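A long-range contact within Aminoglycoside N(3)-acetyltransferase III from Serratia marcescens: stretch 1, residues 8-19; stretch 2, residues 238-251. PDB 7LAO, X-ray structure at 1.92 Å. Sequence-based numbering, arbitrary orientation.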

# COMPACT_ATOMS: atom_id res chain seq x y z
N SER A 8 -1.14 2.85 -25.17
CA SER A 8 -2.53 2.44 -25.00
C SER A 8 -2.89 2.35 -23.52
O SER A 8 -3.99 2.76 -23.13
CB SER A 8 -2.78 1.10 -25.70
OG SER A 8 -2.30 -0.02 -24.97
N ILE A 9 -1.96 1.89 -22.69
CA ILE A 9 -2.18 1.89 -21.25
C ILE A 9 -2.27 3.32 -20.71
O ILE A 9 -3.09 3.60 -19.83
CB ILE A 9 -1.10 1.08 -20.51
CG1 ILE A 9 -1.01 -0.39 -21.03
CG2 ILE A 9 -1.34 1.20 -18.95
CD1 ILE A 9 -2.34 -1.16 -21.00
N THR A 10 -1.45 4.23 -21.23
CA THR A 10 -1.56 5.63 -20.81
C THR A 10 -2.93 6.19 -21.16
O THR A 10 -3.51 6.93 -20.35
CB THR A 10 -0.46 6.49 -21.45
OG1 THR A 10 0.83 5.95 -21.15
CG2 THR A 10 -0.51 7.90 -20.87
N ALA A 11 -3.44 5.88 -22.36
CA ALA A 11 -4.78 6.31 -22.75
C ALA A 11 -5.85 5.75 -21.82
O ALA A 11 -6.72 6.50 -21.37
CB ALA A 11 -5.07 5.92 -24.19
N ASP A 12 -5.76 4.46 -21.46
CA ASP A 12 -6.74 3.90 -20.52
C ASP A 12 -6.70 4.61 -19.15
O ASP A 12 -7.74 4.88 -18.55
CB ASP A 12 -6.50 2.39 -20.33
CG ASP A 12 -6.66 1.57 -21.64
OD1 ASP A 12 -7.31 2.07 -22.59
OD2 ASP A 12 -6.15 0.42 -21.68
N LEU A 13 -5.50 4.87 -18.63
CA LEU A 13 -5.35 5.60 -17.37
C LEU A 13 -6.01 6.97 -17.45
O LEU A 13 -6.73 7.39 -16.52
CB LEU A 13 -3.85 5.74 -17.07
CG LEU A 13 -3.21 4.40 -16.73
CD1 LEU A 13 -1.64 4.60 -16.66
CD2 LEU A 13 -3.78 3.83 -15.41
N HIS A 14 -5.74 7.70 -18.52
CA HIS A 14 -6.38 9.01 -18.67
C HIS A 14 -7.89 8.88 -18.71
O HIS A 14 -8.61 9.65 -18.07
CB HIS A 14 -5.86 9.67 -19.94
CG HIS A 14 -6.25 11.10 -20.06
ND1 HIS A 14 -7.41 11.51 -20.69
CD2 HIS A 14 -5.66 12.22 -19.57
CE1 HIS A 14 -7.50 12.83 -20.62
NE2 HIS A 14 -6.45 13.29 -19.95
N GLY A 15 -8.40 7.89 -19.44
CA GLY A 15 -9.82 7.70 -19.51
C GLY A 15 -10.41 7.34 -18.17
O GLY A 15 -11.59 7.57 -17.93
N LEU A 16 -9.60 6.76 -17.28
CA LEU A 16 -10.11 6.40 -15.96
C LEU A 16 -10.09 7.59 -15.01
O LEU A 16 -10.69 7.54 -13.92
CB LEU A 16 -9.29 5.23 -15.41
CG LEU A 16 -9.70 4.56 -14.12
CD1 LEU A 16 -11.07 3.81 -14.25
CD2 LEU A 16 -8.58 3.64 -13.68
N GLY A 17 -9.43 8.66 -15.41
CA GLY A 17 -9.39 9.87 -14.62
C GLY A 17 -8.02 10.27 -14.13
O GLY A 17 -7.91 11.31 -13.47
N VAL A 18 -6.95 9.51 -14.41
CA VAL A 18 -5.62 9.93 -13.98
C VAL A 18 -5.21 11.17 -14.78
O VAL A 18 -5.45 11.26 -15.99
CB VAL A 18 -4.60 8.79 -14.19
CG1 VAL A 18 -3.13 9.24 -13.75
CG2 VAL A 18 -5.04 7.51 -13.43
N ARG A 19 -4.59 12.14 -14.10
CA ARG A 19 -4.25 13.42 -14.72
C ARG A 19 -2.82 13.81 -14.36
O ARG A 19 -2.30 13.40 -13.31
CB ARG A 19 -5.20 14.54 -14.26
CG ARG A 19 -6.61 14.45 -14.81
CD ARG A 19 -6.57 14.53 -16.35
NE ARG A 19 -7.88 14.42 -16.94
CZ ARG A 19 -8.47 13.27 -17.30
NH1 ARG A 19 -7.87 12.09 -17.12
NH2 ARG A 19 -9.69 13.31 -17.83
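Stretch 2 238-251: HREGIVGRAPSYLF

Stretch 2 is a β-hairpin lying against the last turns of the helix in stretch 1. Its first strand, 239-243, runs almost exactly antiparallel to helix 8-16, with 176° between their directions and their axes coming within 7.6 Å at closest approach. The type II' turn from V243 to A246 reverses the chain. The second strand, 246-251, then crosses the helix at -48°, its axis 9.7 Å away at closest approach. Backbone hydrogen bonds pair the two strands: R239 with L250, G241 with S248 and V243 with A246. The bond from S248 N to G241 O, 2.8 Å, is weak. In this register I9 and D12 lie by the turn, while L16 lies beside G241.

L16 has the most surface covered, 140 Å². Its side chain, chi1 t and chi2 p, reaches across the hairpin and touches both strands. L16 CD1 packs on the backbone of the first strand, 3.2 Å from G241 N and 3.3 Å from E240 C. G241 has no side chain, and a CB there would come tight against L16 CD1. L16 CD2 is 4.0 Å from V243 CG2 and 4.0 Å from S248 CB. L16 CG lies 4.1 Å from L250 CB. L16 O is buried by the contact and has no polar partner in the model.

V243 is the main apolar residue near the turn. V243 CG1 sits 3.8 Å from I9 CG2 and 4.0 Å from L13 CD2, so successive helical turns share one valine. D12 closes this end. D12 CB is 3.8 Å from V243 CA, and D12 OD2 accepts a nearly straight hydrogen bond of 3.0 Å from G244 N. G244 has positive phi, which favours glycine, and I9 CD1 packs 3.5 Å from G244 CA. Water 1 links D12 O to I242 O, and water 2 links D12 OD2 to G244 O.

R239 lies at the other end, with 65 Å² of its surface covered. R239 CB is 3.3 Å from L16 O. R239 NH2 gives a weak hydrogen bond of 2.8 Å to G15 O, which lies at the guanidinium edge, while L16 C and G17 N lie over one face. Water 3 connects R239 NH2 to H14 O and R19 NH2.

Here the helix ends in a Schellman motif. G17 has phi 117°, where a CB would jam against the preceding carbonyl and come tight to L250 CD2. L250 CD2 lies 3.7 Å from G17 C. L250 CD2 also meets V18 CG2 at 4.2 Å, extending the apolar contact past the helix.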

# COMPACT_ATOMS: atom_id res chain seq x y z
N HIS A 238 -16.48 7.24 -7.21
CA HIS A 238 -15.23 6.73 -7.77
C HIS A 238 -15.40 6.53 -9.28
O HIS A 238 -16.49 6.69 -9.82
CB HIS A 238 -14.92 5.40 -7.10
CG HIS A 238 -15.92 4.36 -7.48
ND1 HIS A 238 -17.23 4.39 -7.03
CD2 HIS A 238 -15.85 3.35 -8.38
CE1 HIS A 238 -17.91 3.41 -7.60
NE2 HIS A 238 -17.09 2.76 -8.43
N ARG A 239 -14.31 6.17 -9.97
CA ARG A 239 -14.36 5.87 -11.40
C ARG A 239 -13.98 4.41 -11.62
O ARG A 239 -13.11 3.88 -10.91
CB ARG A 239 -13.37 6.74 -12.20
CG ARG A 239 -13.64 8.25 -12.12
CD ARG A 239 -14.70 8.66 -13.16
NE ARG A 239 -14.10 8.59 -14.47
CZ ARG A 239 -13.45 9.60 -15.06
NH1 ARG A 239 -13.36 10.78 -14.45
NH2 ARG A 239 -12.90 9.44 -16.25
N GLU A 240 -14.59 3.81 -12.62
CA GLU A 240 -14.30 2.43 -13.04
C GLU A 240 -14.02 2.41 -14.53
O GLU A 240 -14.59 3.20 -15.29
CB GLU A 240 -15.53 1.46 -12.80
CG GLU A 240 -15.99 1.43 -11.31
CD GLU A 240 -17.11 0.44 -11.03
OE1 GLU A 240 -17.30 -0.51 -11.82
OE2 GLU A 240 -17.81 0.61 -10.00
N GLY A 241 -13.18 1.46 -14.96
CA GLY A 241 -12.97 1.26 -16.38
C GLY A 241 -11.88 0.23 -16.55
O GLY A 241 -11.29 -0.24 -15.57
N ILE A 242 -11.56 -0.07 -17.81
CA ILE A 242 -10.58 -1.11 -18.10
C ILE A 242 -9.24 -0.46 -18.33
O ILE A 242 -9.16 0.54 -19.04
CB ILE A 242 -10.98 -1.94 -19.34
CG1 ILE A 242 -12.32 -2.64 -19.11
CG2 ILE A 242 -9.87 -2.95 -19.68
CD1 ILE A 242 -12.24 -3.60 -17.96
N VAL A 243 -8.17 -1.07 -17.82
CA VAL A 243 -6.82 -0.65 -18.14
C VAL A 243 -6.08 -1.88 -18.62
O VAL A 243 -5.89 -2.81 -17.84
CB VAL A 243 -6.11 -0.00 -16.93
CG1 VAL A 243 -4.71 0.42 -17.37
CG2 VAL A 243 -6.96 1.17 -16.39
N GLY A 244 -5.69 -1.89 -19.89
CA GLY A 244 -5.13 -3.11 -20.43
C GLY A 244 -6.30 -4.06 -20.61
O GLY A 244 -7.23 -3.74 -21.35
N ARG A 245 -6.32 -5.19 -19.91
CA ARG A 245 -7.52 -6.03 -19.84
C ARG A 245 -8.04 -6.14 -18.41
O ARG A 245 -8.81 -7.06 -18.11
CB ARG A 245 -7.22 -7.40 -20.44
CG ARG A 245 -6.88 -7.27 -21.89
CD ARG A 245 -6.25 -8.54 -22.49
NE ARG A 245 -6.25 -8.42 -23.94
CZ ARG A 245 -5.22 -8.05 -24.70
NH1 ARG A 245 -4.04 -7.76 -24.17
NH2 ARG A 245 -5.37 -8.00 -26.02
N ALA A 246 -7.64 -5.22 -17.49
CA ALA A 246 -8.01 -5.40 -16.09
C ALA A 246 -9.14 -4.45 -15.71
O ALA A 246 -8.99 -3.24 -15.91
CB ALA A 246 -6.83 -5.14 -15.16
N PRO A 247 -10.24 -4.95 -15.12
CA PRO A 247 -11.20 -4.05 -14.45
C PRO A 247 -10.49 -3.20 -13.40
O PRO A 247 -9.73 -3.72 -12.57
CB PRO A 247 -12.20 -4.99 -13.79
CG PRO A 247 -11.50 -6.32 -13.73
CD PRO A 247 -10.62 -6.37 -14.96
N SER A 248 -10.74 -1.91 -13.42
CA SER A 248 -9.90 -1.03 -12.62
C SER A 248 -10.75 0.02 -11.92
O SER A 248 -11.87 0.33 -12.36
CB SER A 248 -8.80 -0.38 -13.47
OG SER A 248 -7.84 -1.36 -13.88
N TYR A 249 -10.22 0.54 -10.80
CA TYR A 249 -10.90 1.54 -9.98
C TYR A 249 -9.95 2.70 -9.71
O TYR A 249 -8.74 2.49 -9.51
CB TYR A 249 -11.32 1.02 -8.61
CG TYR A 249 -12.35 -0.09 -8.63
CD1 TYR A 249 -11.99 -1.39 -8.97
CD2 TYR A 249 -13.68 0.18 -8.26
CE1 TYR A 249 -12.94 -2.41 -8.97
CE2 TYR A 249 -14.62 -0.83 -8.25
CZ TYR A 249 -14.26 -2.12 -8.60
OH TYR A 249 -15.20 -3.11 -8.60
N LEU A 250 -10.51 3.91 -9.65
CA LEU A 250 -9.75 5.06 -9.18
C LEU A 250 -10.60 5.77 -8.11
O LEU A 250 -11.74 6.18 -8.37
CB LEU A 250 -9.36 6.00 -10.34
CG LEU A 250 -8.49 7.23 -9.95
CD1 LEU A 250 -7.09 6.89 -9.44
CD2 LEU A 250 -8.42 8.24 -11.12
N PHE A 251 -10.06 5.83 -6.89
CA PHE A 251 -10.68 6.42 -5.70
C PHE A 251 -9.92 7.66 -5.23
O PHE A 251 -8.68 7.66 -5.17
CB PHE A 251 -10.66 5.43 -4.53
CG PHE A 251 -11.34 4.15 -4.79
CD1 PHE A 251 -12.71 4.10 -4.81
CD2 PHE A 251 -10.61 2.96 -4.96
CE1 PHE A 251 -13.41 2.90 -5.02
CE2 PHE A 251 -11.30 1.74 -5.18
CZ PHE A 251 -12.67 1.71 -5.19
O HOH W 1 -10.01 3.17 -18.63
O HOH W 2 -7.78 -1.81 -22.82
O HOH W 3 -11.33 10.94 -18.16
O HOH W 4 -13.96 5.91 -16.24